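PDB 1P0Z: sensor histidine kinase CitA from Klebsiella pneumoniae, which senses citrate through its periplasmic PAS domain and probably phosphorylates the response regulator CitB to switch on the citrate-fermentation genes. Local coordinates for residues 87-92 against 103-109; 49-55 against 118-124; 37-42 against 62-66. The contacts are given in a common frame with arbitrary orientation. Where two conformers were deposited one is given. Residue numbers count along the deposited sequence, not the author numbering.

All three contacts involve one five-stranded antiparallel sheet, the core of the periplasmic domain, a PAS fold. Its strand order is 62-64, 52-57, 115-124, 101-109, 90-96. Interaction 3 packs helix 34-47 on the first edge strand, interaction 2 pairs strands 52-57 and 115-124, and interaction 1 pairs the last two. Along the chain interaction 3 closes before interaction 1 opens, interaction 1 falls between the two segments of interaction 2, and interactions 2 and 3 cross. The centres of 1 and 2, and of 2 and 3, lie about 11 Å apart; those of 1 and 3 lie about 17 Å apart. Each pair of segments carries residues that bind citrate, so the pocket is assembled across the sheet.

Interaction 1. Residues 87-92 against 103-109; sequences AKSYVS and RGKSPIQ. With NA (sodium ion), chain L; OMO (Mo(VI)(=O)(oh)2 cluster), chain N.
A sodium ion is bound at Ser106 and Pro107 of this hairpin, and the Arg103 side chain on one face of the sheet reaches a molybdenum-oxo cluster. Strands 90-96 and 101-109 form an antiparallel hairpin at the edge of the PAS-fold sheet. The axes of segments 90-92 and 103-109 approach to 4.7 Å, with their directions 140° apart. Tyr90 and Lys105 are a hydrogen-bonded pair: Tyr90 N to Lys105 O is 3.0 Å, and Lys105 N to Tyr90 O is 2.9 Å. Val91 and Gly104 are a non-hydrogen-bonded pair. Ser92 and Arg103 bond again, Ser92 N to Arg103 O at 2.8 Å and Arg103 N to Ser92 O at 2.7 Å. Ala87 leaves the preceding helix with positive phi (56/32), its CB 4.2 Å from Pro107 CG. Tyr90 takes chi1 p, which lays its ring over Lys105 CB, 4.2 Å from the centroid, a CH-pi contact. Tyr90 OH bonds to Asp79 O. Lys105 and Arg103, both citrate-binding, lie on the Tyr90 side of the sheet (chi1 m, chi2 off-well at -125° and 97° respectively) and form salt bridges with Asp79; Lys105 NZ also hydrogen-bonds the citrate. Arg103 NH1 donates to OMO OR1 at 2.9 Å. Beside the sodium, Ser89 OG and Ser106 OG share a 2.7 Å hydrogen bond. Ser20 and three waters complete the sodium site, to which Ser106 OG and Pro107 O each bind at 2.4 Å.

Interaction 2. Residues 49-55 against 118-124; sequences DATYITV and IVSVGYT. With FLC (citrate anion), chain K.
Tyr123, Gly122 and Tyr52 have the most surface covered here. Segments 52-55 and 118-124 run antiparallel at 165°, axes 4.7 Å apart. Tyr52-Gly122 (Gly122 N to Tyr52 O 2.9 Å, Tyr52 N to Gly122 O 3.2 Å) and Thr54-Ser120 (both N-O bonds 2.9 Å) are hydrogen-bonded pairs; Ile53-Val121 and Val55-Val119 are non-hydrogen-bonded. A weak bond, Thr51 N to Gly122 O (2.8 Å), completes a classic beta bulge at Thr51-Tyr52; Thr124 N donates to Thr51 OG1 at 2.9 Å. Tyr52, chi1 p, lays one ring face over Gly122 CA, 3.8 Å from the centroid, where a CB would clash, and the other against the citrate. Tyr123, chi1 m, takes Ala50 CA over its ring (3.7 Å from the centroid) and donates from OH to Asp49 OD1 (2.7 Å). Ile53 packs on Val119 (CG2 to CG1 4.1 Å) and Val121 (CG1 to CG2 4.2 Å), Val55 on Val119. On the opposite face Thr54 OG1 and Ser120 OG donate hydrogen bonds to citrate OB1 (2.9 Å) and OG2 (2.7 Å), in the ligand pocket of a PAS-type sensor domain.

Interaction 3. Residues 37-42 against 62-66; sequences IKALID and RLYHV
Helix 34-47 packs against the edge strand 62-64 of the PAS-fold sheet, and Tyr64 is the main link. The helical segment 37-42 has i to i+4 backbone hydrogen bonds, such as Ile41 N to Ile37 O at 2.8 Å. The other segment turns a corner at Leu63 (phi/psi -100/-18). Leu63 and Tyr64 both face Val55, a classic beta bulge. Tyr64 points at the helix with chi1 t and chi2 -84°. Its ring takes Ile41 CG2 (both chi angles m) over one face, 3.7 Å from the centroid, a CH-pi contact. Ile37 (chi1 m, chi2 t) points toward the strand; its CG2 touches Tyr64 CB and its CD1 touches Leu63 CB, each at 3.8 Å. Leu63 is also m, t. Lys38 CA lies 3.9 Å from Tyr64 CD2. Ile37 and Leu63 also reach Val29 of helix 23-30, so this is part of the apolar core. His65 has its CA-to-CB bond pointing away from the helix and, like Arg62, binds citrate. Lys38, extended through chi3 with chi4 m, reaches Asp42 OD2 with NZ at 2.6 Å, a salt bridge within the helix. Asp42 (chi1 m) accepts at OD1 a hydrogen bond from Tyr64 OH at 2.5 Å.

Interaction 1. Residues 87-92 against 103-109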
loop_
_atom_site.group_PDB
_atom_site.type_symbol
_atom_site.label_atom_id
_atom_site.label_comp_id
_atom_site.label_asym_id
_atom_site.label_seq_id
_atom_site.Cartn_x
_atom_site.Cartn_y
_atom_site.Cartn_z
ATOM N N ALA A 87 7.009 12.031 -0.378
ATOM C CA ALA A 87 6.680 11.434 -1.664
ATOM C C ALA A 87 7.674 10.391 -2.163
ATOM O O ALA A 87 7.856 10.213 -3.377
ATOM C CB ALA A 87 6.465 12.542 -2.740
ATOM N N LYS A 88 8.281 9.678 -1.217
ATOM C CA LYS A 88 9.231 8.614 -1.553
ATOM C C LYS A 88 8.519 7.268 -1.758
ATOM O O LYS A 88 7.484 7.005 -1.123
ATOM C CB LYS A 88 10.241 8.431 -0.420
ATOM C CG LYS A 88 11.037 9.682 -0.109
ATOM C CD LYS A 88 11.971 10.121 -1.222
ATOM C CE LYS A 88 12.943 11.220 -0.693
ATOM N NZ LYS A 88 13.903 11.634 -1.754
ATOM N N SER A 89 9.095 6.439 -2.643
ATOM C CA SER A 89 8.597 5.061 -2.859
ATOM C C SER A 89 9.722 4.155 -2.346
ATOM O O SER A 89 10.904 4.383 -2.643
ATOM C CB SER A 89 8.308 4.793 -4.336
ATOM O OG SER A 89 7.203 5.609 -4.784
ATOM N N TYR A 90 9.382 3.120 -1.591
ATOM C CA TYR A 90 10.437 2.303 -0.974
ATOM C C TYR A 90 9.899 0.974 -0.423
ATOM O O TYR A 90 8.688 0.761 -0.374
ATOM C CB TYR A 90 11.040 3.077 0.214
ATOM C CG TYR A 90 9.985 3.627 1.178
ATOM C CD1 TYR A 90 9.352 4.849 0.921
ATOM C CD2 TYR A 90 9.554 2.898 2.311
ATOM C CE1 TYR A 90 8.327 5.326 1.732
ATOM C CE2 TYR A 90 8.513 3.391 3.139
ATOM C CZ TYR A 90 7.899 4.608 2.841
ATOM O OH TYR A 90 6.863 5.132 3.637
ATOM N N VAL A 91 10.826 0.099 -0.041
ATOM C CA VAL A 91 10.501 -1.170 0.580
ATOM C C VAL A 91 10.703 -0.992 2.086
ATOM O O VAL A 91 11.700 -0.420 2.531
ATOM C CB VAL A 91 11.441 -2.288 0.091
ATOM C CG1 VAL A 91 11.183 -3.570 0.856
ATOM C CG2 VAL A 91 11.214 -2.501 -1.402
ATOM N N SER A 92 9.729 -1.461 2.860
ATOM C CA SER A 92 9.800 -1.351 4.323
ATOM C C SER A 92 9.452 -2.716 4.915
ATOM O O SER A 92 8.836 -3.536 4.236
ATOM C CB SER A 92 8.789 -0.291 4.808
ATOM O OG SER A 92 8.636 -0.274 6.223
ATOM N N ARG A 103 6.846 -4.569 2.792
ATOM C CA ARG A 103 5.865 -3.693 2.148
ATOM C C ARG A 103 6.518 -2.888 1.066
ATOM O O ARG A 103 7.653 -2.449 1.248
ATOM C CB ARG A 103 5.316 -2.629 3.126
ATOM C CG ARG A 103 4.644 -3.194 4.370
ATOM C CD ARG A 103 5.640 -3.236 5.626
ATOM N NE ARG A 103 4.779 -3.776 6.675
ATOM C CZ ARG A 103 3.973 -3.033 7.449
ATOM N NH1 ARG A 103 3.983 -1.715 7.346
ATOM N NH2 ARG A 103 3.046 -3.648 8.226
ATOM N N GLY A 104 5.819 -2.722 -0.038
ATOM C CA GLY A 104 6.294 -1.782 -1.053
ATOM C C GLY A 104 5.312 -0.616 -0.853
ATOM O O GLY A 104 4.100 -0.837 -0.864
ATOM N N LYS A 105 5.825 0.609 -0.668
ATOM C CA LYS A 105 4.989 1.784 -0.418
ATOM C C LYS A 105 5.248 2.832 -1.456
ATOM O O LYS A 105 6.383 2.999 -1.892
ATOM C CB LYS A 105 5.328 2.391 0.930
ATOM C CG LYS A 105 5.299 1.378 2.120
ATOM C CD LYS A 105 4.362 1.893 3.207
ATOM C CE LYS A 105 4.563 1.143 4.467
ATOM N NZ LYS A 105 3.558 1.633 5.445
ATOM N N SER A 106 4.178 3.524 -1.873
ATOM C CA SER A 106 4.372 4.598 -2.871
ATOM C C SER A 106 3.230 5.588 -2.648
ATOM O O SER A 106 2.086 5.187 -2.380
ATOM C CB SER A 106 4.279 4.002 -4.295
ATOM O OG SER A 106 4.598 5.011 -5.263
ATOM N N PRO A 107 3.505 6.899 -2.811
ATOM C CA PRO A 107 2.431 7.879 -2.599
ATOM C C PRO A 107 1.482 7.901 -3.790
ATOM O O PRO A 107 1.859 7.516 -4.915
ATOM C CB PRO A 107 3.186 9.222 -2.533
ATOM C CG PRO A 107 4.402 9.003 -3.429
ATOM C CD PRO A 107 4.797 7.534 -3.111
ATOM N N ILE A 108 0.238 8.266 -3.540
ATOM C CA ILE A 108 -0.743 8.476 -4.615
ATOM C C ILE A 108 -0.695 10.014 -4.718
ATOM O O ILE A 108 -0.842 10.701 -3.704
ATOM C CB ILE A 108 -2.165 8.076 -4.194
ATOM C CG1 ILE A 108 -2.195 6.631 -3.684
ATOM C CG2 ILE A 108 -3.106 8.266 -5.383
ATOM C CD1 ILE A 108 -3.571 6.214 -3.119
ATOM N N GLN A 109 -0.488 10.537 -5.927
ATOM C CA GLN A 109 -0.339 11.989 -6.156
ATOM C C GLN A 109 -1.323 12.558 -7.153
ATOM O O GLN A 109 -1.704 11.868 -8.090
ATOM C CB GLN A 109 1.074 12.262 -6.658
ATOM C CG GLN A 109 2.130 12.076 -5.576
ATOM C CD GLN A 109 3.516 11.964 -6.148
ATOM O OE1 GLN A 109 3.875 10.938 -6.738
ATOM N NE2 GLN A 109 4.319 13.027 -5.994
HETATM NA NA NA L . 3.277 6.554 -6.569
HETATM O OM1 OMO N . 0.177 -1.156 11.044
HETATM MO MO OMO N . 0.771 -0.503 9.385
HETATM O OR1 OMO N . 2.462 -0.668 9.592
HETATM O OM2 OMO N . 0.495 1.201 9.630
HETATM O O HOH W 1 2.500 8.533 -7.850
HETATM O O HOH W 2 5.460 7.785 -6.717
HETATM O O HOH W 3 3.781 5.622 -8.692
#

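Interaction 2. Residues 49-55 against 118-124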
loop_
_atom_site.group_PDB
_atom_site.type_symbol
_atom_site.label_atom_id
_atom_site.label_comp_id
_atom_site.label_asym_id
_atom_site.label_seq_id
_atom_site.Cartn_x
_atom_site.Cartn_y
_atom_site.Cartn_z
ATOM N N ASP A 49 -0.199 -11.915 -5.957
ATOM C CA ASP A 49 0.118 -12.947 -4.978
ATOM C C ASP A 49 0.453 -12.258 -3.647
ATOM O O ASP A 49 0.752 -12.914 -2.652
ATOM C CB ASP A 49 1.272 -13.877 -5.440
ATOM C CG ASP A 49 2.546 -13.143 -5.773
ATOM O OD1 ASP A 49 2.509 -11.921 -6.022
ATOM O OD2 ASP A 49 3.603 -13.818 -5.799
ATOM N N ALA A 50 0.350 -10.931 -3.600
ATOM C CA ALA A 50 0.604 -10.238 -2.322
ATOM C C ALA A 50 -0.386 -10.677 -1.231
ATOM O O ALA A 50 -1.548 -11.066 -1.488
ATOM C CB ALA A 50 0.496 -8.723 -2.510
ATOM N N THR A 51 0.050 -10.591 0.018
ATOM C CA THR A 51 -0.818 -10.936 1.143
ATOM C C THR A 51 -1.924 -9.905 1.313
ATOM O O THR A 51 -3.085 -10.249 1.624
ATOM C CB THR A 51 -0.035 -10.958 2.471
ATOM O OG1 THR A 51 1.069 -11.827 2.337
ATOM C CG2 THR A 51 -0.916 -11.494 3.617
ATOM N N TYR A 52 -1.579 -8.638 1.104
ATOM C CA TYR A 52 -2.544 -7.580 1.290
ATOM C C TYR A 52 -2.177 -6.320 0.537
ATOM O O TYR A 52 -1.045 -6.154 0.080
ATOM C CB TYR A 52 -2.662 -7.217 2.804
ATOM C CG TYR A 52 -1.386 -6.650 3.429
ATOM C CD1 TYR A 52 -1.041 -5.308 3.279
ATOM C CD2 TYR A 52 -0.524 -7.475 4.164
ATOM C CE1 TYR A 52 0.139 -4.792 3.832
ATOM C CE2 TYR A 52 0.629 -6.972 4.743
ATOM C CZ TYR A 52 0.960 -5.613 4.560
ATOM O OH TYR A 52 2.109 -5.079 5.087
ATOM N N ILE A 53 -3.156 -5.416 0.448
ATOM C CA ILE A 53 -2.919 -4.098 -0.116
ATOM C C ILE A 53 -3.700 -3.159 0.796
ATOM O O ILE A 53 -4.872 -3.416 1.096
ATOM C CB ILE A 53 -3.487 -3.935 -1.549
ATOM C CG1 ILE A 53 -2.828 -4.953 -2.470
ATOM C CG2 ILE A 53 -3.258 -2.487 -2.021
ATOM C CD1 ILE A 53 -3.395 -4.961 -3.905
ATOM N N THR A 54 -3.052 -2.078 1.219
ATOM C CA THR A 54 -3.688 -1.075 2.048
ATOM C C THR A 54 -3.623 0.256 1.306
ATOM O O THR A 54 -2.598 0.563 0.668
ATOM C CB THR A 54 -2.917 -0.887 3.405
ATOM O OG1 THR A 54 -3.039 -2.079 4.195
ATOM C CG2 THR A 54 -3.497 0.326 4.207
ATOM N N VAL A 55 -4.709 1.041 1.369
ATOM C CA VAL A 55 -4.707 2.359 0.748
ATOM C C VAL A 55 -5.049 3.362 1.851
ATOM O O VAL A 55 -6.011 3.146 2.618
ATOM C CB VAL A 55 -5.771 2.508 -0.369
ATOM C CG1 VAL A 55 -5.704 3.960 -0.926
ATOM C CG2 VAL A 55 -5.510 1.470 -1.498
ATOM N N ILE A 118 -1.545 7.057 0.022
ATOM C CA ILE A 118 -0.452 6.081 -0.049
ATOM C C ILE A 118 -1.010 4.687 -0.389
ATOM O O ILE A 118 -2.123 4.330 -0.022
ATOM C CB ILE A 118 0.273 6.029 1.337
ATOM C CG1 ILE A 118 1.446 5.040 1.321
ATOM C CG2 ILE A 118 -0.745 5.677 2.456
ATOM C CD1 ILE A 118 2.306 5.103 2.646
ATOM N N VAL A 119 -0.207 3.903 -1.095
ATOM C CA VAL A 119 -0.566 2.505 -1.365
ATOM C C VAL A 119 0.574 1.665 -0.776
ATOM O O VAL A 119 1.746 1.999 -0.943
ATOM C CB VAL A 119 -0.628 2.192 -2.876
ATOM C CG1 VAL A 119 -0.796 0.668 -3.098
ATOM C CG2 VAL A 119 -1.797 2.961 -3.516
ATOM N N SER A 120 0.192 0.606 -0.068
ATOM C CA SER A 120 1.178 -0.304 0.530
ATOM C C SER A 120 0.790 -1.706 0.073
ATOM O O SER A 120 -0.344 -2.141 0.306
ATOM C CB SER A 120 1.099 -0.229 2.068
ATOM O OG SER A 120 2.008 -1.180 2.649
ATOM N N VAL A 121 1.723 -2.399 -0.578
ATOM C CA VAL A 121 1.471 -3.770 -1.016
ATOM C C VAL A 121 2.375 -4.624 -0.130
ATOM O O VAL A 121 3.580 -4.425 -0.095
ATOM C CB VAL A 121 1.841 -3.945 -2.500
ATOM C CG1 VAL A 121 1.797 -5.401 -2.888
ATOM C CG2 VAL A 121 0.876 -3.078 -3.365
ATOM N N GLY A 122 1.789 -5.585 0.556
ATOM C CA GLY A 122 2.582 -6.353 1.505
ATOM C C GLY A 122 2.572 -7.858 1.341
ATOM O O GLY A 122 1.592 -8.447 0.876
ATOM N N TYR A 123 3.711 -8.446 1.727
ATOM C CA TYR A 123 3.896 -9.909 1.694
ATOM C C TYR A 123 4.318 -10.365 3.089
ATOM O O TYR A 123 5.383 -9.990 3.567
ATOM C CB TYR A 123 5.000 -10.316 0.717
ATOM C CG TYR A 123 4.624 -10.173 -0.742
ATOM C CD1 TYR A 123 4.592 -8.920 -1.355
ATOM C CD2 TYR A 123 4.325 -11.297 -1.505
ATOM C CE1 TYR A 123 4.270 -8.783 -2.723
ATOM C CE2 TYR A 123 3.995 -11.188 -2.869
ATOM C CZ TYR A 123 3.968 -9.915 -3.463
ATOM O OH TYR A 123 3.605 -9.829 -4.775
ATOM N N THR A 124 3.481 -11.128 3.787
ATOM C CA THR A 124 3.864 -11.573 5.129
ATOM C C THR A 124 4.912 -12.688 4.983
ATOM O O THR A 124 4.675 -13.714 4.350
ATOM C CB THR A 124 2.633 -12.061 5.906
ATOM O OG1 THR A 124 1.792 -10.932 6.155
ATOM C CG2 THR A 124 3.052 -12.733 7.248
HETATM C CAC FLC K . -1.352 -4.658 8.367
HETATM C CA FLC K . -0.798 -3.987 7.081
HETATM C CB FLC K . -0.324 -2.476 7.334
HETATM C CBC FLC K . -1.494 -1.477 7.661
HETATM C CG FLC K . 0.557 -1.980 6.090
HETATM C CGC FLC K . 1.142 -0.551 6.148
HETATM O OA1 FLC K . -2.356 -4.210 8.893
HETATM O OA2 FLC K . -0.656 -5.578 8.804
HETATM O OB1 FLC K . -2.497 -1.465 6.943
HETATM O OB2 FLC K . -1.323 -0.682 8.614
HETATM O OG1 FLC K . 1.152 0.098 7.255
HETATM O OG2 FLC K . 1.556 -0.107 5.101
HETATM O OHB FLC K . 0.576 -2.390 8.448
#

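Interaction 3. Residues 37-42 against 62-66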
loop_
_atom_site.group_PDB
_atom_site.type_symbol
_atom_site.label_atom_id
_atom_site.label_comp_id
_atom_site.label_asym_id
_atom_site.label_seq_id
_atom_site.Cartn_x
_atom_site.Cartn_y
_atom_site.Cartn_z
ATOM N N ILE A 37 -13.103 2.720 -4.338
ATOM C CA ILE A 37 -11.748 2.233 -4.040
ATOM C C ILE A 37 -11.771 0.716 -3.876
ATOM O O ILE A 37 -10.914 0.003 -4.416
ATOM C CB ILE A 37 -11.195 2.911 -2.767
ATOM C CG1 ILE A 37 -10.980 4.397 -3.074
ATOM C CG2 ILE A 37 -9.847 2.267 -2.334
ATOM C CD1 ILE A 37 -10.643 5.235 -1.875
ATOM N N LYS A 38 -12.758 0.214 -3.136
ATOM C CA LYS A 38 -12.879 -1.237 -2.944
ATOM C C LYS A 38 -13.050 -1.969 -4.283
ATOM O O LYS A 38 -12.438 -3.010 -4.522
ATOM C CB LYS A 38 -14.081 -1.546 -2.039
ATOM C CG LYS A 38 -14.282 -3.026 -1.758
ATOM C CD LYS A 38 -15.570 -3.221 -0.941
ATOM C CE LYS A 38 -15.619 -4.560 -0.194
ATOM N NZ LYS A 38 -15.365 -5.755 -1.015
ATOM N N ALA A 39 -13.900 -1.416 -5.156
ATOM C CA ALA A 39 -14.126 -2.023 -6.472
ATOM C C ALA A 39 -12.850 -2.069 -7.316
ATOM O O ALA A 39 -12.652 -2.994 -8.129
ATOM C CB ALA A 39 -15.210 -1.254 -7.222
ATOM N N LEU A 40 -11.983 -1.077 -7.124
ATOM C CA LEU A 40 -10.733 -1.027 -7.877
ATOM C C LEU A 40 -9.655 -1.942 -7.288
ATOM O O LEU A 40 -8.935 -2.627 -8.022
ATOM C CB LEU A 40 -10.181 0.405 -7.907
ATOM C CG LEU A 40 -10.930 1.462 -8.731
ATOM C CD1 LEU A 40 -10.461 2.890 -8.339
ATOM C CD2 LEU A 40 -10.698 1.202 -10.226
ATOM N N ILE A 41 -9.551 -1.957 -5.966
ATOM C CA ILE A 41 -8.497 -2.738 -5.327
ATOM C C ILE A 41 -8.779 -4.219 -5.143
ATOM O O ILE A 41 -7.890 -5.035 -5.285
ATOM C CB ILE A 41 -8.118 -2.131 -3.965
ATOM C CG1 ILE A 41 -7.707 -0.659 -4.141
ATOM C CG2 ILE A 41 -7.006 -2.934 -3.341
ATOM C CD1 ILE A 41 -6.498 -0.436 -5.004
ATOM N N ASP A 42 -10.026 -4.577 -4.827
ATOM C CA ASP A 42 -10.329 -5.999 -4.627
ATOM C C ASP A 42 -9.848 -6.898 -5.761
ATOM O O ASP A 42 -9.254 -7.935 -5.505
ATOM C CB ASP A 42 -11.837 -6.227 -4.468
ATOM C CG ASP A 42 -12.338 -5.988 -3.056
ATOM O OD1 ASP A 42 -11.536 -5.821 -2.104
ATOM O OD2 ASP A 42 -13.588 -6.000 -2.874
ATOM N N ARG A 62 -6.859 4.956 6.818
ATOM C CA ARG A 62 -7.134 3.935 5.802
ATOM C C ARG A 62 -8.445 4.098 5.051
ATOM O O ARG A 62 -9.501 4.289 5.655
ATOM C CB ARG A 62 -7.084 2.530 6.412
ATOM C CG ARG A 62 -5.731 2.186 7.055
ATOM C CD ARG A 62 -5.696 0.670 7.387
ATOM N NE ARG A 62 -4.532 0.340 8.221
ATOM C CZ ARG A 62 -4.517 0.497 9.545
ATOM N NH1 ARG A 62 -5.605 0.960 10.183
ATOM N NH2 ARG A 62 -3.419 0.221 10.228
ATOM N N LEU A 63 -8.336 4.053 3.725
ATOM C CA LEU A 63 -9.481 4.107 2.837
ATOM C C LEU A 63 -9.806 2.675 2.374
ATOM O O LEU A 63 -10.907 2.399 1.877
ATOM C CB LEU A 63 -9.178 4.990 1.621
ATOM C CG LEU A 63 -8.787 6.428 1.945
ATOM C CD1 LEU A 63 -8.407 7.160 0.668
ATOM C CD2 LEU A 63 -9.936 7.134 2.670
ATOM N N TYR A 64 -8.826 1.769 2.533
ATOM C CA TYR A 64 -9.010 0.370 2.168
ATOM C C TYR A 64 -8.044 -0.498 2.947
ATOM O O TYR A 64 -6.878 -0.123 3.127
ATOM C CB TYR A 64 -8.751 0.155 0.653
ATOM C CG TYR A 64 -8.882 -1.304 0.210
ATOM C CD1 TYR A 64 -7.808 -2.196 0.338
ATOM C CD2 TYR A 64 -10.078 -1.785 -0.349
ATOM C CE1 TYR A 64 -7.923 -3.534 -0.086
ATOM C CE2 TYR A 64 -10.208 -3.113 -0.777
ATOM C CZ TYR A 64 -9.130 -3.979 -0.651
ATOM O OH TYR A 64 -9.255 -5.247 -1.150
ATOM N N HIS A 65 -8.544 -1.642 3.416
ATOM C CA HIS A 65 -7.724 -2.630 4.104
ATOM C C HIS A 65 -8.440 -3.965 3.885
ATOM O O HIS A 65 -9.669 -3.999 3.649
ATOM C CB HIS A 65 -7.615 -2.301 5.602
ATOM C CG HIS A 65 -6.562 -3.087 6.323
ATOM N ND1 HIS A 65 -6.763 -4.379 6.780
ATOM C CD2 HIS A 65 -5.306 -2.747 6.696
ATOM C CE1 HIS A 65 -5.677 -4.794 7.409
ATOM N NE2 HIS A 65 -4.777 -3.825 7.374
ATOM N N VAL A 66 -7.699 -5.057 3.944
ATOM C CA VAL A 66 -8.321 -6.368 3.737
ATOM C C VAL A 66 -9.289 -6.688 4.868
ATOM O O VAL A 66 -10.223 -7.466 4.659
ATOM C CB VAL A 66 -7.262 -7.486 3.599
ATOM C CG1 VAL A 66 -6.449 -7.234 2.325
ATOM C CG2 VAL A 66 -6.350 -7.511 4.822
#